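Putative Lipoprotein (Shewanella oneidensis, PDB 3U24) is of unknown function but binds zinc and calcium ions and belongs to the DUF885 family, whose kinship with metallopeptidases suggests a possible zinc-dependent hydrolase. Local coordinates at residues 320-325 against 400-405; 332-337 against 410-415; 346-351 against 361-366; 445-450 against 467-472. All coordinates share one frame; numbering follows the deposited sequence.

Interaction 1 of 4, residues 320-325 against 400-405. With ZN (zinc ion), chain J.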
loop_
_atom_site.group_PDB
_atom_site.type_symbol
_atom_site.label_atom_id
_atom_site.label_comp_id
_atom_site.label_asym_id
_atom_site.label_seq_id
_atom_site.Cartn_x
_atom_site.Cartn_y
_atom_site.Cartn_z
ATOM N N VAL A 320 7.191 -23.146 4.046
ATOM C CA VAL A 320 5.719 -23.132 3.881
ATOM C C VAL A 320 5.037 -23.969 4.990
ATOM O O VAL A 320 4.121 -23.514 5.599
ATOM C CB VAL A 320 5.314 -23.579 2.460
ATOM C CG1 VAL A 320 3.811 -23.716 2.347
ATOM C CG2 VAL A 320 5.836 -22.566 1.409
ATOM N N SER A 321 5.514 -25.168 5.259
ATOM C CA SER A 321 5.060 -25.958 6.396
ATOM C C SER A 321 5.214 -25.269 7.738
ATOM O O SER A 321 4.359 -25.466 8.610
ATOM C CB SER A 321 5.872 -27.237 6.486
ATOM O OG SER A 321 5.475 -28.071 5.450
ATOM N N GLU A 322 6.292 -24.493 7.932
ATOM C CA GLU A 322 6.477 -23.827 9.233
ATOM C C GLU A 322 5.363 -22.809 9.379
ATOM O O GLU A 322 4.780 -22.662 10.470
ATOM C CB GLU A 322 7.867 -23.199 9.388
ATOM C CG GLU A 322 8.135 -22.419 10.695
ATOM C CD GLU A 322 7.982 -23.272 11.964
ATOM O OE1 GLU A 322 8.281 -24.475 11.907
ATOM O OE2 GLU A 322 7.538 -22.763 13.026
ATOM N N VAL A 323 5.023 -22.160 8.269
ATOM C CA VAL A 323 3.931 -21.217 8.270
ATOM C C VAL A 323 2.614 -21.874 8.597
ATOM O O VAL A 323 1.873 -21.343 9.440
ATOM C CB VAL A 323 3.815 -20.417 6.953
ATOM C CG1 VAL A 323 2.660 -19.439 7.060
ATOM C CG2 VAL A 323 5.103 -19.624 6.674
ATOM N N ARG A 324 2.312 -23.019 7.972
ATOM C CA ARG A 324 1.055 -23.724 8.267
ATOM C C ARG A 324 0.984 -24.169 9.720
ATOM O O ARG A 324 -0.079 -24.171 10.335
ATOM C CB ARG A 324 0.903 -25.000 7.436
ATOM C CG ARG A 324 0.642 -24.822 5.964
ATOM C CD ARG A 324 0.008 -26.071 5.322
ATOM N NE ARG A 324 -0.340 -25.712 3.962
ATOM C CZ ARG A 324 0.430 -25.916 2.898
ATOM N NH1 ARG A 324 1.572 -26.581 2.985
ATOM N NH2 ARG A 324 0.024 -25.468 1.724
ATOM N N LYS A 325 2.102 -24.600 10.260
ATOM C CA LYS A 325 2.160 -25.020 11.661
ATOM C C LYS A 325 1.912 -23.824 12.621
ATOM O O LYS A 325 1.201 -23.954 13.649
ATOM C CB LYS A 325 3.523 -25.686 11.902
ATOM C CG LYS A 325 3.828 -26.173 13.308
ATOM C CD LYS A 325 5.228 -26.793 13.375
ATOM C CE LYS A 325 5.601 -27.198 14.806
ATOM N NZ LYS A 325 5.724 -26.010 15.711
ATOM N N TRP A 400 12.505 -15.862 14.837
ATOM C CA TRP A 400 11.634 -14.873 15.452
ATOM C C TRP A 400 10.821 -14.039 14.490
ATOM O O TRP A 400 9.606 -13.857 14.696
ATOM C CB TRP A 400 12.430 -13.986 16.366
ATOM C CG TRP A 400 13.160 -14.784 17.440
ATOM C CD1 TRP A 400 12.663 -15.188 18.665
ATOM C CD2 TRP A 400 14.517 -15.337 17.389
ATOM N NE1 TRP A 400 13.607 -15.887 19.367
ATOM C CE2 TRP A 400 14.736 -16.007 18.657
ATOM C CE3 TRP A 400 15.513 -15.356 16.450
ATOM C CZ2 TRP A 400 15.911 -16.667 18.949
ATOM C CZ3 TRP A 400 16.706 -15.976 16.760
ATOM C CH2 TRP A 400 16.899 -16.619 17.982
ATOM N N ILE A 401 11.444 -13.534 13.436
ATOM C CA ILE A 401 10.767 -12.592 12.560
ATOM C C ILE A 401 9.650 -13.298 11.792
ATOM O O ILE A 401 8.645 -12.687 11.502
ATOM C CB ILE A 401 11.738 -11.885 11.592
ATOM C CG1 ILE A 401 12.666 -10.907 12.343
ATOM C CG2 ILE A 401 11.023 -11.216 10.431
ATOM C CD1 ILE A 401 12.025 -9.769 13.099
ATOM N N LEU A 402 9.819 -14.570 11.461
ATOM C CA LEU A 402 8.776 -15.325 10.798
ATOM C C LEU A 402 7.471 -15.383 11.636
ATOM O O LEU A 402 6.394 -15.342 11.096
ATOM C CB LEU A 402 9.280 -16.728 10.462
ATOM C CG LEU A 402 8.297 -17.620 9.695
ATOM C CD1 LEU A 402 7.764 -16.896 8.436
ATOM C CD2 LEU A 402 8.915 -18.984 9.385
ATOM N N GLN A 403 7.603 -15.437 12.965
ATOM C CA GLN A 403 6.457 -15.482 13.858
ATOM C C GLN A 403 5.775 -14.096 13.873
ATOM O O GLN A 403 4.567 -13.975 13.705
ATOM C CB GLN A 403 6.911 -15.874 15.258
ATOM C CG GLN A 403 7.512 -17.276 15.402
ATOM C CD GLN A 403 7.958 -17.533 16.848
ATOM O OE1 GLN A 403 7.124 -17.540 17.754
ATOM N NE2 GLN A 403 9.261 -17.711 17.074
ATOM N N ILE A 404 6.580 -13.042 13.989
ATOM C CA ILE A 404 6.073 -11.686 13.863
ATOM C C ILE A 404 5.396 -11.404 12.515
ATOM O O ILE A 404 4.361 -10.740 12.477
ATOM C CB ILE A 404 7.186 -10.662 14.117
ATOM C CG1 ILE A 404 7.604 -10.735 15.567
ATOM C CG2 ILE A 404 6.719 -9.240 13.808
ATOM C CD1 ILE A 404 8.960 -10.095 15.736
ATOM N N LEU A 405 5.962 -11.907 11.423
ATOM C CA LEU A 405 5.315 -11.781 10.104
ATOM C C LEU A 405 3.922 -12.438 10.063
ATOM O O LEU A 405 2.982 -11.904 9.462
ATOM C CB LEU A 405 6.175 -12.405 8.983
ATOM C CG LEU A 405 5.593 -12.424 7.547
ATOM C CD1 LEU A 405 5.535 -11.015 6.960
ATOM C CD2 LEU A 405 6.356 -13.369 6.609
HETATM ZN ZN ZN J . 7.893 -23.418 15.514
HETATM O O HOH W 1 10.142 -23.863 15.212
HETATM O O HOH W 2 7.828 -21.219 16.844
#
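Leu402 reaches from helix 401-409 toward helix 319-337 and spreads its two methyls over neighbouring residues there, one on Glu322 and one on Val323. Its CG stands anti to the backbone N (chi1 -177°), which sends the fork straight across to the other helix, where the closest CA atoms, of Val323 and Leu402, are 8.0 Å apart. CD2 meets the aliphatic part of Glu322, coming to 3.8 Å from CG. CD1 takes Val323 from the other branch, 4.2 Å from its CG2, and the two side chains meet at about a right angle. The contact between the helices is therefore wholly apolar, even though one partner is an acid.

Glu322 can play both parts because its chain bends at chi2 (60°): CG stays against the leucine while the carboxylate turns off toward a zinc ion. OE2 sits 2.6 Å from that ion, a rather long bond, with waters 1 and 2 as further ligands, and the same oxygen also accepts a hydrogen bond from Gln326.

Around this contact, Leu402 also packs on Phe319 and Gln326 of helix 319-337. Val323 touches Tyr377 and Val379 of strand 376-379, and from helix 401-409 Ile401 turns to Trp468 of helix 459-485, so the pair of helices lies between the small sheet and that long helix.

Interaction 2 of 4, residues 332-337 against 410-415. With ZN (zinc ion), chain F.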
loop_
_atom_site.group_PDB
_atom_site.type_symbol
_atom_site.label_atom_id
_atom_site.label_comp_id
_atom_site.label_asym_id
_atom_site.label_seq_id
_atom_site.Cartn_x
_atom_site.Cartn_y
_atom_site.Cartn_z
ATOM N N GLU A 332 -4.420 -20.519 18.817
ATOM C CA GLU A 332 -4.503 -21.057 20.176
ATOM C C GLU A 332 -4.110 -19.970 21.161
ATOM O O GLU A 332 -4.786 -19.748 22.151
ATOM C CB GLU A 332 -3.625 -22.313 20.331
ATOM C CG GLU A 332 -3.499 -22.849 21.754
ATOM C CD GLU A 332 -2.436 -23.959 21.950
ATOM O OE1 GLU A 332 -1.398 -24.025 21.218
ATOM O OE2 GLU A 332 -2.632 -24.765 22.893
ATOM N N PHE A 333 -3.027 -19.272 20.882
ATOM C CA PHE A 333 -2.589 -18.247 21.798
ATOM C C PHE A 333 -3.651 -17.121 21.945
ATOM O O PHE A 333 -3.948 -16.702 23.044
ATOM C CB PHE A 333 -1.210 -17.726 21.405
ATOM C CG PHE A 333 -0.732 -16.627 22.275
ATOM C CD1 PHE A 333 -1.143 -15.317 22.038
ATOM C CD2 PHE A 333 0.096 -16.891 23.366
ATOM C CE1 PHE A 333 -0.747 -14.290 22.869
ATOM C CE2 PHE A 333 0.511 -15.845 24.194
ATOM C CZ PHE A 333 0.083 -14.541 23.939
ATOM N N VAL A 334 -4.237 -16.662 20.854
ATOM C CA VAL A 334 -5.224 -15.604 20.915
ATOM C C VAL A 334 -6.456 -16.027 21.694
ATOM O O VAL A 334 -6.980 -15.254 22.502
ATOM C CB VAL A 334 -5.661 -15.158 19.527
ATOM C CG1 VAL A 334 -6.942 -14.348 19.619
ATOM C CG2 VAL A 334 -4.533 -14.358 18.892
ATOM N N ASN A 335 -6.878 -17.271 21.492
ATOM C CA ASN A 335 -7.967 -17.823 22.286
ATOM C C ASN A 335 -7.636 -17.959 23.749
ATOM O O ASN A 335 -8.411 -17.545 24.580
ATOM C CB ASN A 335 -8.422 -19.165 21.717
ATOM C CG ASN A 335 -9.075 -18.999 20.362
ATOM O OD1 ASN A 335 -9.637 -17.942 20.083
ATOM N ND2 ASN A 335 -9.001 -20.016 19.522
ATOM N N GLN A 336 -6.494 -18.543 24.054
ATOM C CA GLN A 336 -6.113 -18.724 25.433
ATOM C C GLN A 336 -6.053 -17.387 26.171
ATOM O O GLN A 336 -6.520 -17.295 27.285
ATOM C CB GLN A 336 -4.768 -19.434 25.550
ATOM C CG GLN A 336 -4.850 -20.931 25.296
ATOM C CD GLN A 336 -5.582 -21.703 26.387
ATOM O OE1 GLN A 336 -5.480 -21.401 27.571
ATOM N NE2 GLN A 336 -6.287 -22.728 25.988
ATOM N N LYS A 337 -5.530 -16.350 25.524
ATOM C CA LYS A 337 -5.308 -15.061 26.185
ATOM C C LYS A 337 -6.481 -14.102 26.024
ATOM O O LYS A 337 -6.437 -12.968 26.505
ATOM C CB LYS A 337 -4.018 -14.408 25.643
ATOM C CG LYS A 337 -2.780 -15.260 25.885
ATOM C CD LYS A 337 -2.325 -15.166 27.324
ATOM C CE LYS A 337 -1.361 -16.289 27.707
ATOM N NZ LYS A 337 -0.749 -15.924 29.019
ATOM N N ALA A 410 -1.543 -12.526 9.379
ATOM C CA ALA A 410 -2.601 -13.504 9.550
ATOM C C ALA A 410 -3.364 -13.309 10.863
ATOM O O ALA A 410 -4.502 -12.848 10.861
ATOM C CB ALA A 410 -2.035 -14.927 9.442
ATOM N N ILE A 411 -2.771 -13.659 11.988
ATOM C CA ILE A 411 -3.550 -13.703 13.207
ATOM C C ILE A 411 -2.830 -13.064 14.366
ATOM O O ILE A 411 -1.759 -13.500 14.708
ATOM C CB ILE A 411 -3.944 -15.172 13.502
ATOM C CG1 ILE A 411 -5.272 -15.435 12.763
ATOM C CG2 ILE A 411 -4.057 -15.411 15.012
ATOM C CD1 ILE A 411 -5.443 -16.807 12.183
ATOM N N PRO A 412 -3.400 -11.996 14.961
ATOM C CA PRO A 412 -4.643 -11.334 14.703
ATOM C C PRO A 412 -4.504 -10.067 13.834
ATOM O O PRO A 412 -5.296 -9.121 13.987
ATOM C CB PRO A 412 -5.090 -10.960 16.095
ATOM C CG PRO A 412 -3.835 -10.556 16.760
ATOM C CD PRO A 412 -2.794 -11.507 16.210
ATOM N N GLY A 413 -3.540 -10.072 12.910
ATOM C CA GLY A 413 -3.338 -8.940 11.993
ATOM C C GLY A 413 -4.268 -8.865 10.775
ATOM O O GLY A 413 -5.532 -8.893 10.902
ATOM N N HIS A 414 -3.674 -8.795 9.575
ATOM C CA HIS A 414 -4.496 -8.498 8.384
ATOM C C HIS A 414 -5.659 -9.391 8.174
ATOM O O HIS A 414 -6.732 -8.900 7.867
ATOM C CB HIS A 414 -3.683 -8.475 7.110
ATOM C CG HIS A 414 -2.804 -7.292 6.993
ATOM N ND1 HIS A 414 -3.215 -6.051 7.333
ATOM C CD2 HIS A 414 -1.505 -7.172 6.561
ATOM C CE1 HIS A 414 -2.203 -5.201 7.138
ATOM N NE2 HIS A 414 -1.184 -5.887 6.613
ATOM N N TYR A 415 -5.501 -10.701 8.307
ATOM C CA TYR A 415 -6.623 -11.596 7.953
ATOM C C TYR A 415 -7.772 -11.401 8.941
ATOM O O TYR A 415 -8.945 -11.289 8.528
ATOM C CB TYR A 415 -6.208 -13.070 7.875
ATOM C CG TYR A 415 -7.359 -14.041 7.686
ATOM C CD1 TYR A 415 -8.034 -14.104 6.504
ATOM C CD2 TYR A 415 -7.779 -14.896 8.721
ATOM C CE1 TYR A 415 -9.090 -14.964 6.324
ATOM C CE2 TYR A 415 -8.828 -15.772 8.540
ATOM C CZ TYR A 415 -9.489 -15.792 7.325
ATOM O OH TYR A 415 -10.560 -16.677 7.069
HETATM ZN ZN ZN F . 0.809 -5.122 6.432
HETATM O O HOH W 3 1.695 -6.244 4.844
#
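Val334 points a single methyl, CG2, from helix 319-337 at the turn that carries Ile411 and Pro412. CG2 lies 4.0 Å from Ile411 CG2, the two side chains meeting at a slant, and 4.3 Å from Pro412 CD. With chi1 at 164° CG1 is anti to the backbone N, which leaves CG2 anti to the carbonyl carbon and facing both partners. All three residues are buried, and Ile411 gains further cover from Ile327, Leu330 and Ile331 of helix 319-337. Pro412 follows a cis peptide bond, which bends the chain just before the N-cap Gly413 of helix 414-423.

The outer side of helix 319-337 is different: Glu332, Asn335 and Gln336 are exposed there and take no part in the contact. Lys337 lays its CG 3.5 Å above one face of the Phe333 ring, offset toward the rim; that phenylalanine also packs on Met449 and meets Tyr454 edge-to-face.

No hydrogen bond joins the two segments, so they meet by apolar packing. The polar chemistry lies on the far side of the turn, where His414 NE2 binds zinc at 2.1 Å alongside His408 and Glu439, with water 3 as another ligand. That implies a division of labour: an apolar back to the turn, a metal site in front.

Interaction 3 of 4, residues 346-351 against 361-366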
loop_
_atom_site.group_PDB
_atom_site.type_symbol
_atom_site.label_atom_id
_atom_site.label_comp_id
_atom_site.label_asym_id
_atom_site.label_seq_id
_atom_site.Cartn_x
_atom_site.Cartn_y
_atom_site.Cartn_z
ATOM N N LYS A 346 -13.859 -20.255 9.734
ATOM C CA LYS A 346 -13.246 -19.468 8.670
ATOM C C LYS A 346 -11.733 -19.783 8.681
ATOM O O LYS A 346 -10.900 -18.873 8.886
ATOM C CB LYS A 346 -13.535 -17.963 8.860
ATOM C CG LYS A 346 -14.962 -17.545 8.492
ATOM C CD LYS A 346 -15.325 -16.136 8.965
ATOM C CE LYS A 346 -16.836 -15.959 9.151
ATOM N NZ LYS A 346 -17.233 -14.648 9.758
ATOM N N PRO A 347 -11.367 -21.078 8.446
ATOM C CA PRO A 347 -9.968 -21.464 8.592
ATOM C C PRO A 347 -9.145 -20.888 7.431
ATOM O O PRO A 347 -9.576 -20.973 6.275
ATOM C CB PRO A 347 -10.030 -22.990 8.525
ATOM C CG PRO A 347 -11.138 -23.255 7.566
ATOM C CD PRO A 347 -12.126 -22.123 7.728
ATOM N N LEU A 348 -7.984 -20.304 7.737
ATOM C CA LEU A 348 -7.183 -19.629 6.718
ATOM C C LEU A 348 -6.378 -20.632 5.933
ATOM O O LEU A 348 -5.637 -21.426 6.508
ATOM C CB LEU A 348 -6.248 -18.609 7.372
ATOM C CG LEU A 348 -5.327 -17.761 6.483
ATOM C CD1 LEU A 348 -6.040 -17.106 5.306
ATOM C CD2 LEU A 348 -4.637 -16.729 7.370
ATOM N N VAL A 349 -6.492 -20.575 4.617
ATOM C CA VAL A 349 -5.805 -21.522 3.760
ATOM C C VAL A 349 -4.447 -20.990 3.322
ATOM O O VAL A 349 -4.382 -20.009 2.580
ATOM C CB VAL A 349 -6.607 -21.808 2.473
ATOM C CG1 VAL A 349 -5.808 -22.761 1.570
ATOM C CG2 VAL A 349 -7.998 -22.357 2.817
ATOM N N VAL A 350 -3.367 -21.648 3.732
ATOM C CA VAL A 350 -2.064 -21.209 3.289
ATOM C C VAL A 350 -1.851 -21.845 1.958
ATOM O O VAL A 350 -2.107 -23.017 1.799
ATOM C CB VAL A 350 -0.926 -21.636 4.211
ATOM C CG1 VAL A 350 0.380 -21.043 3.707
ATOM C CG2 VAL A 350 -1.195 -21.182 5.633
ATOM N N ARG A 351 -1.402 -21.055 0.996
ATOM C CA ARG A 351 -1.099 -21.560 -0.328
ATOM C C ARG A 351 0.214 -20.978 -0.787
ATOM O O ARG A 351 0.587 -19.852 -0.448
ATOM C CB ARG A 351 -2.209 -21.229 -1.348
ATOM C CG ARG A 351 -1.829 -20.219 -2.437
ATOM C CD ARG A 351 -3.003 -19.873 -3.345
ATOM N NE ARG A 351 -2.992 -18.461 -3.737
ATOM C CZ ARG A 351 -3.974 -17.841 -4.393
ATOM N NH1 ARG A 351 -3.866 -16.542 -4.667
ATOM N NH2 ARG A 351 -5.064 -18.500 -4.774
ATOM N N ALA A 361 5.057 -12.870 1.570
ATOM C CA ALA A 361 3.884 -13.452 2.225
ATOM C C ALA A 361 2.794 -12.400 2.446
ATOM O O ALA A 361 3.033 -11.389 3.099
ATOM C CB ALA A 361 4.273 -14.114 3.530
ATOM N N SER A 362 1.610 -12.619 1.871
ATOM C CA SER A 362 0.466 -11.693 2.051
ATOM C C SER A 362 -0.910 -12.336 1.820
ATOM O O SER A 362 -1.026 -13.386 1.217
ATOM C CB SER A 362 0.612 -10.472 1.142
ATOM O OG SER A 362 0.362 -10.800 -0.212
ATOM N N ILE A 363 -1.942 -11.675 2.318
ATOM C CA ILE A 363 -3.306 -12.131 2.184
ATOM C C ILE A 363 -3.851 -11.660 0.848
ATOM O O ILE A 363 -3.699 -10.493 0.517
ATOM C CB ILE A 363 -4.181 -11.513 3.266
ATOM C CG1 ILE A 363 -3.692 -11.926 4.652
ATOM C CG2 ILE A 363 -5.595 -11.963 3.094
ATOM C CD1 ILE A 363 -3.636 -13.414 4.894
ATOM N N SER A 364 -4.462 -12.536 0.061
ATOM C CA SER A 364 -5.168 -12.056 -1.117
ATOM C C SER A 364 -6.623 -12.409 -0.972
ATOM O O SER A 364 -7.008 -13.520 -0.556
ATOM C CB SER A 364 -4.586 -12.562 -2.438
ATOM O OG SER A 364 -4.768 -13.950 -2.583
ATOM N N ALA A 365 -7.435 -11.427 -1.292
ATOM C CA ALA A 365 -8.828 -11.481 -0.961
ATOM C C ALA A 365 -9.560 -10.842 -2.131
ATOM O O ALA A 365 -8.969 -10.043 -2.859
ATOM C CB ALA A 365 -9.069 -10.731 0.340
ATOM N N PRO A 366 -10.819 -11.218 -2.335
ATOM C CA PRO A 366 -11.595 -10.677 -3.456
ATOM C C PRO A 366 -11.897 -9.202 -3.298
ATOM O O PRO A 366 -12.119 -8.745 -2.178
ATOM C CB PRO A 366 -12.914 -11.472 -3.404
ATOM C CG PRO A 366 -12.971 -12.042 -2.023
ATOM C CD PRO A 366 -11.551 -12.255 -1.595
#
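The guanidinium of Arg351 meets Ser364 obliquely, with NH1 3.4 Å from OG. The angle is too poor for a hydrogen bond, so this is a close polar approach rather than a tie. The flat group is steered from the strand in between: Asn378 OD1 accepts a hydrogen bond from NE, and Tyr376 makes a cation-pi contact with the arginine.

The second meeting is apolar, on the other face of the sheet, where Leu348 CD2 and Ile363 CD1 come to 4.3 Å. Both side chains also touch Tyr377 of the middle strand.

Strands 349-352 and 362-364 are the two outer strands of a three-stranded mixed sheet. They pair with strand 376-379, parallel on one side and antiparallel on the other, and so touch each other only through side chains that reach across it. Tyr415 of helix 414-423 covers Leu348 and Ile363, while Ala361 packs on Leu405 of helix 401-409.

Interaction 4 of 4, residues 445-450 against 467-472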
loop_
_atom_site.group_PDB
_atom_site.type_symbol
_atom_site.label_atom_id
_atom_site.label_comp_id
_atom_site.label_asym_id
_atom_site.label_seq_id
_atom_site.Cartn_x
_atom_site.Cartn_y
_atom_site.Cartn_z
ATOM N N THR A 445 -0.730 -5.117 16.232
ATOM C CA THR A 445 -0.882 -6.478 16.774
ATOM C C THR A 445 0.435 -7.145 17.172
ATOM O O THR A 445 0.481 -7.932 18.119
ATOM C CB THR A 445 -1.697 -7.423 15.878
ATOM O OG1 THR A 445 -1.010 -7.617 14.644
ATOM C CG2 THR A 445 -3.105 -6.902 15.681
ATOM N N GLU A 446 1.506 -6.801 16.478
ATOM C CA GLU A 446 2.807 -7.329 16.821
ATOM C C GLU A 446 3.179 -6.929 18.273
ATOM O O GLU A 446 3.553 -7.764 19.101
ATOM C CB GLU A 446 3.867 -6.826 15.835
ATOM C CG GLU A 446 3.490 -6.966 14.366
ATOM C CD GLU A 446 4.346 -6.109 13.432
ATOM O OE1 GLU A 446 5.226 -5.376 13.930
ATOM O OE2 GLU A 446 4.136 -6.161 12.198
ATOM N N ARG A 447 3.020 -5.658 18.577
ATOM C CA ARG A 447 3.364 -5.157 19.883
ATOM C C ARG A 447 2.438 -5.729 20.959
ATOM O O ARG A 447 2.889 -6.243 21.992
ATOM C CB ARG A 447 3.361 -3.629 19.833
ATOM C CG ARG A 447 3.330 -2.896 21.153
ATOM C CD ARG A 447 4.618 -2.931 21.910
ATOM N NE ARG A 447 5.647 -2.181 21.183
ATOM C CZ ARG A 447 6.757 -1.652 21.721
ATOM N NH1 ARG A 447 7.016 -1.769 23.042
ATOM N NH2 ARG A 447 7.594 -0.995 20.907
HETATM N N MSE A 448 1.140 -5.655 20.696
HETATM C CA MSE A 448 0.118 -6.149 21.628
HETATM C C MSE A 448 0.345 -7.633 21.928
HETATM O O MSE A 448 0.328 -8.014 23.074
HETATM C CB MSE A 448 -1.274 -5.916 21.039
HETATM C CG MSE A 448 -2.424 -6.345 21.909
HETATM SE SE MSE A 448 -2.834 -8.217 21.549
HETATM C CE MSE A 448 -3.562 -8.029 19.720
HETATM N N MSE A 449 0.574 -8.470 20.914
HETATM C CA MSE A 449 0.833 -9.917 21.190
HETATM C C MSE A 449 2.031 -10.171 22.117
HETATM O O MSE A 449 1.937 -10.998 23.007
HETATM C CB MSE A 449 1.057 -10.712 19.908
HETATM C CG MSE A 449 -0.164 -10.784 19.048
HETATM SE SE MSE A 449 -1.430 -12.130 19.710
HETATM C CE MSE A 449 -0.642 -13.702 18.747
ATOM N N LEU A 450 3.136 -9.466 21.886
ATOM C CA LEU A 450 4.289 -9.605 22.741
ATOM C C LEU A 450 3.988 -9.080 24.130
ATOM O O LEU A 450 4.341 -9.728 25.131
ATOM C CB LEU A 450 5.524 -8.896 22.177
ATOM C CG LEU A 450 6.208 -9.420 20.914
ATOM C CD1 LEU A 450 7.517 -8.659 20.677
ATOM C CD2 LEU A 450 6.526 -10.861 21.047
ATOM N N LYS A 467 13.958 -4.579 16.010
ATOM C CA LYS A 467 14.593 -4.241 14.734
ATOM C C LYS A 467 13.503 -4.029 13.685
ATOM O O LYS A 467 13.563 -3.080 12.868
ATOM C CB LYS A 467 15.601 -5.306 14.245
ATOM C CG LYS A 467 16.015 -5.144 12.783
ATOM C CD LYS A 467 16.782 -6.343 12.246
ATOM C CE LYS A 467 17.185 -6.192 10.767
ATOM N NZ LYS A 467 16.153 -6.773 9.822
ATOM N N TRP A 468 12.520 -4.923 13.726
ATOM C CA TRP A 468 11.345 -4.838 12.872
ATOM C C TRP A 468 10.564 -3.560 13.082
ATOM O O TRP A 468 10.214 -2.884 12.137
ATOM C CB TRP A 468 10.501 -6.061 13.173
ATOM C CG TRP A 468 9.405 -6.425 12.225
ATOM C CD1 TRP A 468 8.031 -6.286 12.432
ATOM C CD2 TRP A 468 9.526 -7.119 10.940
ATOM N NE1 TRP A 468 7.321 -6.810 11.368
ATOM C CE2 TRP A 468 8.154 -7.317 10.447
ATOM C CE3 TRP A 468 10.594 -7.555 10.163
ATOM C CZ2 TRP A 468 7.890 -7.926 9.238
ATOM C CZ3 TRP A 468 10.311 -8.165 8.941
ATOM C CH2 TRP A 468 8.988 -8.352 8.495
ATOM N N ASN A 469 10.330 -3.180 14.322
ATOM C CA ASN A 469 9.662 -1.916 14.604
ATOM C C ASN A 469 10.441 -0.725 14.063
ATOM O O ASN A 469 9.838 0.246 13.567
ATOM C CB ASN A 469 9.473 -1.761 16.121
ATOM C CG ASN A 469 8.336 -0.817 16.507
ATOM O OD1 ASN A 469 8.496 -0.045 17.426
ATOM N ND2 ASN A 469 7.181 -0.909 15.841
ATOM N N LEU A 470 11.773 -0.768 14.158
ATOM C CA LEU A 470 12.587 0.323 13.605
ATOM C C LEU A 470 12.344 0.579 12.102
ATOM O O LEU A 470 12.408 1.721 11.648
ATOM C CB LEU A 470 14.083 0.114 13.872
ATOM C CG LEU A 470 14.539 0.419 15.302
ATOM C CD1 LEU A 470 15.980 -0.031 15.497
ATOM C CD2 LEU A 470 14.381 1.911 15.616
ATOM N N ARG A 471 12.037 -0.460 11.341
ATOM C CA ARG A 471 11.693 -0.300 9.913
ATOM C C ARG A 471 10.558 0.733 9.748
ATOM O O ARG A 471 10.587 1.626 8.887
ATOM C CB ARG A 471 11.213 -1.657 9.376
ATOM C CG ARG A 471 11.553 -2.037 7.938
ATOM C CD ARG A 471 11.348 -3.563 7.739
ATOM N NE ARG A 471 9.988 -3.928 7.281
ATOM C CZ ARG A 471 8.895 -4.143 8.047
ATOM N NH1 ARG A 471 7.734 -4.453 7.453
ATOM N NH2 ARG A 471 8.915 -4.052 9.389
ATOM N N VAL A 472 9.535 0.562 10.577
ATOM C CA VAL A 472 8.328 1.352 10.485
ATOM C C VAL A 472 8.588 2.800 10.938
ATOM O O VAL A 472 8.211 3.752 10.251
ATOM C CB VAL A 472 7.220 0.640 11.294
ATOM C CG1 VAL A 472 6.071 1.549 11.536
ATOM C CG2 VAL A 472 6.808 -0.610 10.508
HETATM O O HOH W 4 6.015 -4.227 10.262
#
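Glu446 brings its carboxylate up to the edge of the Trp468 indole, with CD lying in the ring plane and the two flat groups turned 53° apart. OE1 approaches CD1 to 3.3 Å, and NE1 gives OE2 a weak hydrogen bond of 3.4 Å (149°). Beside them, Asn469 OD1 lies at the edge of the Arg447 guanidinium, 3.7 Å from NH2, while that arginine's NE bonds to Tyr465 OH.

One step out, Arg471, a turn further along the helix, holds NH2 3.4 Å above the centre of the indole. The same nitrogen donates to water 4 at 3.0 Å, and the water in turn gives a weak bond to Glu446 OE2, linking the two charged groups without direct contact. Ile401 and Ile404 of helix 401-409 pack on the tryptophan.

The stronger partner of OE2 is His408 ND1, on a zinc ligand. With an alanine in place of Glu446, ND1 of His408 would probably lose its acceptor, leaving the imidazole less fixed about its bond to zinc, and the indole N-H would lose its mate. A carboxylate behind a metal-bound histidine is a classic second-shell arrangement of zinc sites, here backed by the packing of helix 435-451 on helix 459-485.

In the fold
From the N terminus, helix 319-337 comes first and supplies one side of both interaction 1 and interaction 2. Their partners arrive more than seventy residues later, in helix 401-409 and in the turn leading to helix 414-423, and because the four segments alternate along the chain the two loops cross. Within both lies the short loop of interaction 3, which spans the three-stranded sheet. That sheet meets helix 319-337 through Val350 and Arg324, and the loop leading into it meets helix 414-423 through Lys346 and Tyr415. Interaction 4 closes later, in series, joining helices 435-451 and 459-485. It touches interaction 1 at Trp468 and interaction 2 at Met449, enclosing the zinc-bearing segment 400-415 between sheet and helices.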